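Cytochrome C' (Rubrivivax gelatinosus, PDB 2J8W) carries a covalently bound heme c whose high-spin iron has no sixth ligand, and probably takes part in electron transport, although its exact role is not known. Local coordinates at residues G6-Y11 / L56-P61; N21-V26 / G113-A118; E43-V48 / D94-A99. All blocks are in the same frame, centred on the assembly; numbering follows the deposited sequence. Where two conformers were deposited one is given.

Contact 1 of 3, residues G6-Y11 / L56-P61; sequences GDAIEY and LTAFGP. With HEC (heme c), chain C.
Ala-8 and Ala-58 bring the start of helix 5-30 within 5.0 Å, CA to CA, of the loop that follows helix 38-52. Each methyl points at the other segment and settles on a carbonyl oxygen there: Ala-8 CB lies 3.6 Å from Ala-58 O, and Ala-58 CB lies equally near Ala-8 O. The two methyls themselves are further apart, CB to CB 4.3 Å, so they pass beside each other and each leans on the opposite backbone. One turn along the helix, the Tyr-11 ring closes the other flank of Ala-58. With CG anti to the backbone N (chi1 179°), the ring leans toward the loop and meets the Ala-58 methyl obliquely, CD2 to CB 3.7 Å. Its far end passes Thr-57, whose OG1 stands 4.2 Å from Tyr-11 CE2, without a direct hydrogen bond. A water spans this gap, 2.8 Å from Tyr-11 OH, and donates to Thr-57 OG1 at 2.9 Å. The threonine hydroxyl is also hydrogen-bonded to Leu-54 O, and Ala-58 O to NH1 of the heme-binding Arg-12. On the heme side of the loop, Phe-59 and Leu-56 point away from helix 5-30. Phe-59 CE1 approaches the heme methyl CMD to 3.6 Å, obliquely to the ring, and Leu-56 CD2 touches CBC, the terminal carbon of a two-carbon heme arm. The chemistry thus divides by direction: small apolar groups allow close backbone approach between the segments, apolar side chains line the heme pocket, and a water joins the tyrosine and threonine hydroxyls, while Tyr-11 bonds directly to His-22 of the second subunit.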
loop_
_atom_site.group_PDB
_atom_site.type_symbol
_atom_site.label_atom_id
_atom_site.label_comp_id
_atom_site.label_asym_id
_atom_site.label_seq_id
_atom_site.Cartn_x
_atom_site.Cartn_y
_atom_site.Cartn_z
ATOM N N GLY A 6 -2.217 4.330 17.009
ATOM C CA GLY A 6 -1.744 5.237 15.940
ATOM C C GLY A 6 -1.233 4.448 14.734
ATOM O O GLY A 6 -1.339 4.894 13.590
ATOM N N ASP A 7 -0.617 3.309 14.985
ATOM C CA ASP A 7 -0.138 2.494 13.888
ATOM C C ASP A 7 -1.273 2.018 12.978
ATOM O O ASP A 7 -1.139 1.971 11.764
ATOM C CB ASP A 7 0.668 1.304 14.397
ATOM C CG ASP A 7 1.914 1.703 15.138
ATOM O OD1 ASP A 7 2.405 2.834 14.926
ATOM O OD2 ASP A 7 2.396 0.857 15.937
ATOM N N ALA A 8 -2.381 1.581 13.571
ATOM C CA ALA A 8 -3.550 1.152 12.789
ATOM C C ALA A 8 -4.089 2.300 11.959
ATOM O O ALA A 8 -4.441 2.147 10.798
ATOM C CB ALA A 8 -4.608 0.591 13.700
ATOM N N ILE A 9 -4.162 3.483 12.567
ATOM C CA ILE A 9 -4.652 4.640 11.857
ATOM C C ILE A 9 -3.756 4.981 10.671
ATOM O O ILE A 9 -4.241 5.214 9.561
ATOM C CB ILE A 9 -4.781 5.850 12.819
ATOM C CG1 ILE A 9 -5.849 5.547 13.902
ATOM C CG2 ILE A 9 -5.114 7.068 12.010
ATOM C CD1 ILE A 9 -5.886 6.505 15.123
ATOM N N GLU A 10 -2.464 5.096 10.913
ATOM C CA GLU A 10 -1.579 5.473 9.814
ATOM C C GLU A 10 -1.620 4.404 8.723
ATOM O O GLU A 10 -1.506 4.704 7.532
ATOM C CB GLU A 10 -0.158 5.651 10.316
ATOM C CG GLU A 10 0.099 6.859 11.209
ATOM C CD GLU A 10 1.601 6.988 11.490
ATOM O OE1 GLU A 10 2.309 7.485 10.607
ATOM O OE2 GLU A 10 2.103 6.543 12.527
ATOM N N TYR A 11 -1.741 3.132 9.114
ATOM C CA TYR A 11 -1.806 2.022 8.141
ATOM C C TYR A 11 -3.032 2.143 7.281
ATOM O O TYR A 11 -2.941 2.066 6.054
ATOM C CB TYR A 11 -1.843 0.723 8.919
ATOM C CG TYR A 11 -1.938 -0.527 8.072
ATOM C CD1 TYR A 11 -0.796 -1.248 7.735
ATOM C CD2 TYR A 11 -3.162 -1.023 7.671
ATOM C CE1 TYR A 11 -0.875 -2.441 6.984
ATOM C CE2 TYR A 11 -3.256 -2.207 6.928
ATOM C CZ TYR A 11 -2.125 -2.884 6.573
ATOM O OH TYR A 11 -2.243 -4.039 5.843
ATOM N N LEU A 56 -9.450 -2.121 5.942
ATOM C CA LEU A 56 -10.616 -2.404 6.772
ATOM C C LEU A 56 -10.271 -3.411 7.865
ATOM O O LEU A 56 -11.080 -3.610 8.747
ATOM C CB LEU A 56 -11.840 -2.724 5.883
ATOM C CG LEU A 56 -12.227 -1.552 4.954
ATOM C CD1 LEU A 56 -13.066 -1.892 3.746
ATOM C CD2 LEU A 56 -12.956 -0.441 5.756
ATOM N N THR A 57 -9.049 -3.939 7.868
ATOM C CA THR A 57 -8.498 -4.760 8.929
ATOM C C THR A 57 -7.905 -3.952 10.066
ATOM O O THR A 57 -7.473 -4.499 11.069
ATOM C CB THR A 57 -7.378 -5.720 8.413
ATOM O OG1 THR A 57 -6.185 -4.991 8.091
ATOM C CG2 THR A 57 -7.823 -6.589 7.206
ATOM N N ALA A 58 -7.902 -2.637 9.924
ATOM C CA ALA A 58 -7.150 -1.706 10.815
ATOM C C ALA A 58 -8.091 -0.704 11.528
ATOM O O ALA A 58 -7.698 0.399 11.868
ATOM C CB ALA A 58 -6.057 -1.011 10.033
ATOM N N PHE A 59 -9.334 -1.126 11.755
ATOM C CA PHE A 59 -10.334 -0.359 12.518
ATOM C C PHE A 59 -10.756 -1.155 13.771
ATOM O O PHE A 59 -11.930 -1.177 14.144
ATOM C CB PHE A 59 -11.570 0.003 11.687
ATOM C CG PHE A 59 -11.337 1.015 10.602
ATOM C CD1 PHE A 59 -11.565 2.361 10.830
ATOM C CD2 PHE A 59 -10.946 0.614 9.332
ATOM C CE1 PHE A 59 -11.396 3.283 9.814
ATOM C CE2 PHE A 59 -10.787 1.520 8.322
ATOM C CZ PHE A 59 -10.979 2.848 8.545
ATOM N N GLY A 60 -9.788 -1.791 14.408
ATOM C CA GLY A 60 -10.036 -2.543 15.612
ATOM C C GLY A 60 -10.401 -1.690 16.797
ATOM O O GLY A 60 -10.420 -0.453 16.745
ATOM N N PRO A 61 -10.704 -2.358 17.928
ATOM C CA PRO A 61 -11.037 -1.645 19.156
ATOM C C PRO A 61 -9.941 -0.632 19.533
ATOM O O PRO A 61 -8.765 -0.965 19.444
ATOM C CB PRO A 61 -11.150 -2.775 20.187
ATOM C CG PRO A 61 -11.209 -3.994 19.454
ATOM C CD PRO A 61 -10.745 -3.825 18.094
HETATM FE FE HEC C . -11.995 5.618 2.141
HETATM C CHA HEC C . -10.091 7.538 4.259
HETATM C CHB HEC C . -10.197 6.729 -0.488
HETATM C CHC HEC C . -13.325 3.139 0.159
HETATM C CHD HEC C . -13.724 4.378 4.815
HETATM N NA HEC C . -10.432 6.864 1.944
HETATM C C1A HEC C . -9.803 7.625 2.915
HETATM C C2A HEC C . -8.818 8.485 2.318
HETATM C C3A HEC C . -8.847 8.262 0.992
HETATM C C4A HEC C . -9.844 7.235 0.749
HETATM C CMA HEC C . -7.974 8.879 -0.102
HETATM C CAA HEC C . -7.932 9.474 3.071
HETATM C CBA HEC C . -6.661 8.826 3.563
HETATM C CGA HEC C . -5.754 9.940 4.172
HETATM O O1A HEC C . -6.003 11.176 4.011
HETATM O O2A HEC C . -4.730 9.680 4.875
HETATM N NB HEC C . -11.767 4.985 0.195
HETATM C C1B HEC C . -11.081 5.709 -0.727
HETATM C C2B HEC C . -11.363 5.161 -2.031
HETATM C C3B HEC C . -12.220 4.147 -1.858
HETATM C C4B HEC C . -12.486 4.016 -0.445
HETATM C CMB HEC C . -10.819 5.679 -3.373
HETATM C CAB HEC C . -12.813 3.223 -2.909
HETATM C CBB HEC C . -11.982 2.693 -3.941
HETATM N NC HEC C . -13.200 4.075 2.431
HETATM C C1C HEC C . -13.693 3.184 1.488
HETATM C C2C HEC C . -14.702 2.317 2.047
HETATM C C3C HEC C . -14.810 2.650 3.358
HETATM C C4C HEC C . -13.906 3.768 3.609
HETATM C CMC HEC C . -15.430 1.218 1.274
HETATM C CAC HEC C . -15.737 2.020 4.446
HETATM C CBC HEC C . -16.220 0.731 4.290
HETATM N ND HEC C . -11.913 5.895 4.177
HETATM C C1D HEC C . -12.791 5.316 5.095
HETATM C C2D HEC C . -12.537 5.863 6.408
HETATM C C3D HEC C . -11.437 6.798 6.245
HETATM C C4D HEC C . -11.076 6.781 4.833
HETATM C CMD HEC C . -13.272 5.524 7.688
HETATM C CAD HEC C . -10.740 7.586 7.316
HETATM C CBD HEC C . -9.522 6.784 7.807
HETATM C CGD HEC C . -8.847 7.526 8.952
HETATM O O1D HEC C . -8.533 6.864 9.967
HETATM O O2D HEC C . -8.569 8.773 8.827
HETATM O O HOH W 1 -3.473 -5.903 7.460
#

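Contact 2 of 3, residues N21-V26 / G113-A118; sequences NHFGRV and GETGGA
Phe-23 and Thr-115 carry the contact between helix 5-30 and helix 105-126, whose nearest CA atoms within 21-26 and 113-118, those of Phe-23 and Gly-116, remain 8.8 Å apart. The phenylalanine spans most of that distance: its CG is anti to the backbone N (chi1 -178°), which sends the ring outward from its helix to the other one. There CE1 comes to 3.7 Å from Thr-115 CG2, and CZ lies 3.8 Å from Gly-116 N, both partners being oblique to the ring. The ring and the threonine side chain overlap alongside, pointing opposite ways; the threonine offers its CB and methyl while OG1 bonds back to Ala-111 O in its own helix. Between the two segments the close packing lies at this ring end, near the heme, which touches Thr-115 and Ala-118. Gly-116 marks the border, and beyond it Gly-113 and Gly-117 are exposed to solvent. The other flank of helix 5-30 is polar, partly exposed and turned to the second subunit. Here Arg-25 grips Asn-21 side-on, NE and NH2 each 2.9 Å from the single acceptor OD1, in bonds bent to about 145° at the hydrogens. The two nitrogens reach the oxygen from opposite faces of the amide plane. His-22 CE1 stands 3.5 Å above the guanidinium, over its centre, which probably limits how that group can turn. No hydrogen bond joins the two segments: they meet by van der Waals contact, while Thr-115 OG1 and Asn-21 OD1 take their hydrogen bonds within their own helices.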
loop_
_atom_site.group_PDB
_atom_site.type_symbol
_atom_site.label_atom_id
_atom_site.label_comp_id
_atom_site.label_asym_id
_atom_site.label_seq_id
_atom_site.Cartn_x
_atom_site.Cartn_y
_atom_site.Cartn_z
ATOM N N ASN A 21 -4.993 6.310 -5.416
ATOM C CA ASN A 21 -4.125 6.649 -6.535
ATOM C C ASN A 21 -4.272 5.632 -7.677
ATOM O O ASN A 21 -4.481 5.992 -8.840
ATOM C CB ASN A 21 -2.690 6.747 -6.085
ATOM C CG ASN A 21 -1.811 7.174 -7.173
ATOM O OD1 ASN A 21 -1.416 6.384 -8.010
ATOM N ND2 ASN A 21 -1.547 8.489 -7.231
ATOM N N HIS A 22 -4.205 4.353 -7.370
ATOM C CA HIS A 22 -4.282 3.352 -8.428
ATOM C C HIS A 22 -5.679 3.219 -9.003
ATOM O O HIS A 22 -5.824 3.051 -10.215
ATOM C CB HIS A 22 -3.684 2.030 -7.913
ATOM C CG HIS A 22 -2.212 2.116 -7.777
ATOM N ND1 HIS A 22 -1.375 2.018 -8.874
ATOM C CD2 HIS A 22 -1.424 2.464 -6.738
ATOM C CE1 HIS A 22 -0.128 2.255 -8.478
ATOM N NE2 HIS A 22 -0.129 2.518 -7.184
ATOM N N PHE A 23 -6.709 3.341 -8.152
ATOM C CA PHE A 23 -8.063 3.355 -8.660
ATOM C C PHE A 23 -8.286 4.550 -9.584
ATOM O O PHE A 23 -8.925 4.433 -10.616
ATOM C CB PHE A 23 -9.074 3.342 -7.514
ATOM C CG PHE A 23 -10.500 3.302 -7.963
ATOM C CD1 PHE A 23 -11.024 2.202 -8.563
ATOM C CD2 PHE A 23 -11.347 4.369 -7.745
ATOM C CE1 PHE A 23 -12.312 2.158 -9.000
ATOM C CE2 PHE A 23 -12.655 4.330 -8.172
ATOM C CZ PHE A 23 -13.130 3.233 -8.776
ATOM N N GLY A 24 -7.715 5.693 -9.204
ATOM C CA GLY A 24 -7.846 6.872 -10.025
ATOM C C GLY A 24 -7.260 6.721 -11.413
ATOM O O GLY A 24 -7.770 7.285 -12.377
ATOM N N ARG A 25 -6.186 5.938 -11.538
ATOM C CA ARG A 25 -5.606 5.674 -12.848
ATOM C C ARG A 25 -6.573 4.899 -13.727
ATOM O O ARG A 25 -6.731 5.178 -14.923
ATOM C CB ARG A 25 -4.293 4.898 -12.702
ATOM C CG ARG A 25 -3.235 5.656 -11.952
ATOM C CD ARG A 25 -1.947 4.864 -11.860
ATOM N NE ARG A 25 -1.112 5.294 -10.734
ATOM C CZ ARG A 25 0.187 5.049 -10.627
ATOM N NH1 ARG A 25 0.781 4.301 -11.526
ATOM N NH2 ARG A 25 0.864 5.486 -9.580
ATOM N N VAL A 26 -7.245 3.923 -13.123
ATOM C CA VAL A 26 -8.239 3.143 -13.861
ATOM C C VAL A 26 -9.409 4.029 -14.249
ATOM O O VAL A 26 -9.907 3.971 -15.380
ATOM C CB VAL A 26 -8.700 1.903 -13.058
ATOM C CG1 VAL A 26 -9.637 1.029 -13.890
ATOM C CG2 VAL A 26 -7.481 1.073 -12.581
ATOM N N GLY A 113 -17.618 2.271 -11.860
ATOM C CA GLY A 113 -18.754 2.987 -11.290
ATOM C C GLY A 113 -19.260 2.375 -10.007
ATOM O O GLY A 113 -19.537 3.060 -9.011
ATOM N N GLU A 114 -19.373 1.062 -10.022
ATOM C CA GLU A 114 -19.855 0.355 -8.814
ATOM C C GLU A 114 -18.868 0.551 -7.664
ATOM O O GLU A 114 -19.238 0.775 -6.495
ATOM C CB GLU A 114 -20.043 -1.129 -9.152
ATOM C CG GLU A 114 -20.787 -1.943 -8.122
ATOM C CD GLU A 114 -21.318 -3.284 -8.653
ATOM O OE1 GLU A 114 -20.896 -3.739 -9.735
ATOM O OE2 GLU A 114 -22.155 -3.911 -7.958
ATOM N N THR A 115 -17.580 0.425 -7.960
ATOM C CA THR A 115 -16.562 0.557 -6.921
ATOM C C THR A 115 -16.567 1.965 -6.341
ATOM O O THR A 115 -16.591 2.163 -5.130
ATOM C CB THR A 115 -15.175 0.167 -7.460
ATOM O OG1 THR A 115 -15.197 -1.186 -7.884
ATOM C CG2 THR A 115 -14.114 0.294 -6.389
ATOM N N GLY A 116 -16.581 2.959 -7.210
ATOM C CA GLY A 116 -16.642 4.329 -6.768
ATOM C C GLY A 116 -17.862 4.627 -5.920
ATOM O O GLY A 116 -17.763 5.354 -4.913
ATOM N N GLY A 117 -19.010 4.065 -6.291
ATOM C CA GLY A 117 -20.217 4.204 -5.459
ATOM C C GLY A 117 -20.037 3.627 -4.062
ATOM O O GLY A 117 -20.532 4.173 -3.073
ATOM N N ALA A 118 -19.266 2.558 -3.962
ATOM C CA ALA A 118 -19.006 1.967 -2.648
ATOM C C ALA A 118 -18.057 2.850 -1.828
ATOM O O ALA A 118 -18.189 2.940 -0.596
ATOM C CB ALA A 118 -18.460 0.568 -2.826
#

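Contact 3 of 3, residues E43-V48 / D94-A99; sequences ENIALV and DKLDAA
Ile-45 makes the first contact along 43-48 and is the residue of that segment most deeply buried against 94-99. Its CG2, anti to the backbone N (chi1 -71° for CG1), lies against the opposing backbone, 3.4 Å from Leu-96 O and 3.7 Å from Asp-97 CA. The CG1-CD1 branch crosses the leucine at a slant, CG1 4.0 Å from Leu-96 CG and CD1 4.0 Å from Leu-96 CD1. Val-48, one turn after Ile-45, points back to the shared interface; its CG1 meets Leu-96 CD2 at 4.1 Å, the two side chains nearly at a right angle. Leu-96 therefore sits between the two residues, touching Ile-45 with CG and CD1 and Val-48 with CD2. At the border, Asp-97 is hydrogen-bonded to Ser-49 and forms a salt bridge with Lys-101. The axes of 43-48 and 94-99 approach to 9.0 Å, with 152° between their N-to-C directions, so the segments run nearly antiparallel. Leu-96 also packs on Ala-111 and Val-112 of helix 105-126, and Ile-45 on Val-26 of helix 5-30, which ties this aliphatic layer to the other two long helices. Helices 38-52 and 79-102 thus form an antiparallel pair in the four-helix bundle characteristic of cytochromes c'.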
loop_
_atom_site.group_PDB
_atom_site.type_symbol
_atom_site.label_atom_id
_atom_site.label_comp_id
_atom_site.label_asym_id
_atom_site.label_seq_id
_atom_site.Cartn_x
_atom_site.Cartn_y
_atom_site.Cartn_z
ATOM N N GLU A 43 -3.052 -4.056 -14.490
ATOM C CA GLU A 43 -2.030 -3.932 -13.444
ATOM C C GLU A 43 -2.537 -3.048 -12.292
ATOM O O GLU A 43 -2.356 -3.360 -11.113
ATOM C CB GLU A 43 -0.726 -3.370 -13.999
ATOM C CG GLU A 43 0.005 -4.328 -14.929
ATOM C CD GLU A 43 1.136 -3.657 -15.692
ATOM O OE1 GLU A 43 1.289 -2.434 -15.771
ATOM O OE2 GLU A 43 1.885 -4.429 -16.340
ATOM N N ASN A 44 -3.152 -1.931 -12.623
ATOM C CA ASN A 44 -3.670 -1.045 -11.593
ATOM C C ASN A 44 -4.846 -1.672 -10.863
ATOM O O ASN A 44 -4.961 -1.518 -9.648
ATOM C CB ASN A 44 -3.988 0.331 -12.176
ATOM C CG ASN A 44 -2.746 1.124 -12.426
ATOM O OD1 ASN A 44 -1.935 1.297 -11.519
ATOM N ND2 ASN A 44 -2.574 1.632 -13.646
ATOM N N ILE A 45 -5.709 -2.382 -11.577
ATOM C CA ILE A 45 -6.784 -3.111 -10.945
ATOM C C ILE A 45 -6.297 -4.181 -9.982
ATOM O O ILE A 45 -6.806 -4.313 -8.880
ATOM C CB ILE A 45 -7.749 -3.696 -11.996
ATOM C CG1 ILE A 45 -8.553 -2.567 -12.636
ATOM C CG2 ILE A 45 -8.661 -4.707 -11.380
ATOM C CD1 ILE A 45 -9.351 -3.057 -13.879
ATOM N N ALA A 46 -5.264 -4.902 -10.396
ATOM C CA ALA A 46 -4.705 -5.941 -9.541
ATOM C C ALA A 46 -4.176 -5.334 -8.244
ATOM O O ALA A 46 -4.344 -5.907 -7.159
ATOM C CB ALA A 46 -3.627 -6.728 -10.260
ATOM N N LEU A 47 -3.533 -4.175 -8.339
ATOM C CA LEU A 47 -3.047 -3.485 -7.154
ATOM C C LEU A 47 -4.206 -3.007 -6.276
ATOM O O LEU A 47 -4.161 -3.179 -5.070
ATOM C CB LEU A 47 -2.166 -2.257 -7.515
ATOM C CG LEU A 47 -0.710 -2.470 -7.919
ATOM C CD1 LEU A 47 -0.018 -1.255 -8.515
ATOM C CD2 LEU A 47 0.069 -2.915 -6.683
ATOM N N VAL A 48 -5.233 -2.425 -6.885
ATOM C CA VAL A 48 -6.419 -2.036 -6.113
ATOM C C VAL A 48 -6.976 -3.232 -5.376
ATOM O O VAL A 48 -7.303 -3.160 -4.212
ATOM C CB VAL A 48 -7.473 -1.359 -7.018
ATOM C CG1 VAL A 48 -8.781 -1.200 -6.274
ATOM C CG2 VAL A 48 -6.959 -0.014 -7.532
ATOM N N ASP A 94 -14.412 -7.140 -6.303
ATOM C CA ASP A 94 -14.377 -8.434 -6.951
ATOM C C ASP A 94 -14.760 -8.293 -8.423
ATOM O O ASP A 94 -14.156 -8.917 -9.303
ATOM C CB ASP A 94 -15.366 -9.403 -6.285
ATOM C CG ASP A 94 -14.884 -9.964 -4.980
ATOM O OD1 ASP A 94 -13.685 -9.854 -4.681
ATOM O OD2 ASP A 94 -15.744 -10.571 -4.267
ATOM N N LYS A 95 -15.806 -7.548 -8.694
ATOM C CA LYS A 95 -16.202 -7.298 -10.075
ATOM C C LYS A 95 -15.147 -6.531 -10.852
ATOM O O LYS A 95 -14.929 -6.802 -12.030
ATOM C CB LYS A 95 -17.512 -6.539 -10.123
ATOM C CG LYS A 95 -18.672 -7.311 -9.612
ATOM C CD LYS A 95 -19.926 -6.475 -9.808
ATOM C CE LYS A 95 -21.183 -7.269 -9.985
ATOM N NZ LYS A 95 -22.212 -6.397 -10.612
ATOM N N LEU A 96 -14.498 -5.574 -10.210
ATOM C CA LEU A 96 -13.429 -4.840 -10.847
ATOM C C LEU A 96 -12.295 -5.753 -11.214
ATOM O O LEU A 96 -11.751 -5.699 -12.319
ATOM C CB LEU A 96 -12.926 -3.706 -9.950
ATOM C CG LEU A 96 -11.900 -2.734 -10.545
ATOM C CD1 LEU A 96 -12.502 -1.888 -11.682
ATOM C CD2 LEU A 96 -11.319 -1.848 -9.424
ATOM N N ASP A 97 -11.914 -6.623 -10.288
ATOM C CA ASP A 97 -10.825 -7.599 -10.509
ATOM C C ASP A 97 -11.179 -8.471 -11.740
ATOM O O ASP A 97 -10.373 -8.663 -12.638
ATOM C CB ASP A 97 -10.648 -8.418 -9.182
ATOM C CG ASP A 97 -9.497 -9.425 -9.170
ATOM O OD1 ASP A 97 -9.469 -10.266 -10.039
ATOM O OD2 ASP A 97 -8.722 -9.447 -8.190
ATOM N N ALA A 98 -12.403 -8.988 -11.782
ATOM C CA ALA A 98 -12.829 -9.834 -12.879
ATOM C C ALA A 98 -12.764 -9.061 -14.202
ATOM O O ALA A 98 -12.339 -9.585 -15.241
ATOM C CB ALA A 98 -14.229 -10.370 -12.617
ATOM N N ALA A 99 -13.191 -7.812 -14.162
ATOM C CA ALA A 99 -13.179 -6.961 -15.345
ATOM C C ALA A 99 -11.758 -6.729 -15.846
ATOM O O ALA A 99 -11.509 -6.717 -17.047
ATOM C CB ALA A 99 -13.881 -5.657 -15.074
#

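Contact 2 is the most central, 8 Å from the chain's centre, contact 3 follows at 11 Å, and contact 1 is the most peripheral at 15 Å, with exposed Thr-57 and a bridging water. All three are largely buried, and none has a direct hydrogen bond between its segments. Contacts 1 and 2 share helix 5-30 but lie on opposite sides of the chain's centre; both reach the second subunit, and a Tyr-11 to His-22 bond between subunits links their residues. Contacts 2 and 3 adjoin through a probable His-22 to Asn-44 hydrogen bond inside and a Glu-114 to Lys-95 salt bridge at the surface. Chemistry shifts from aliphatic in contact 3 to aromatic in contact 2.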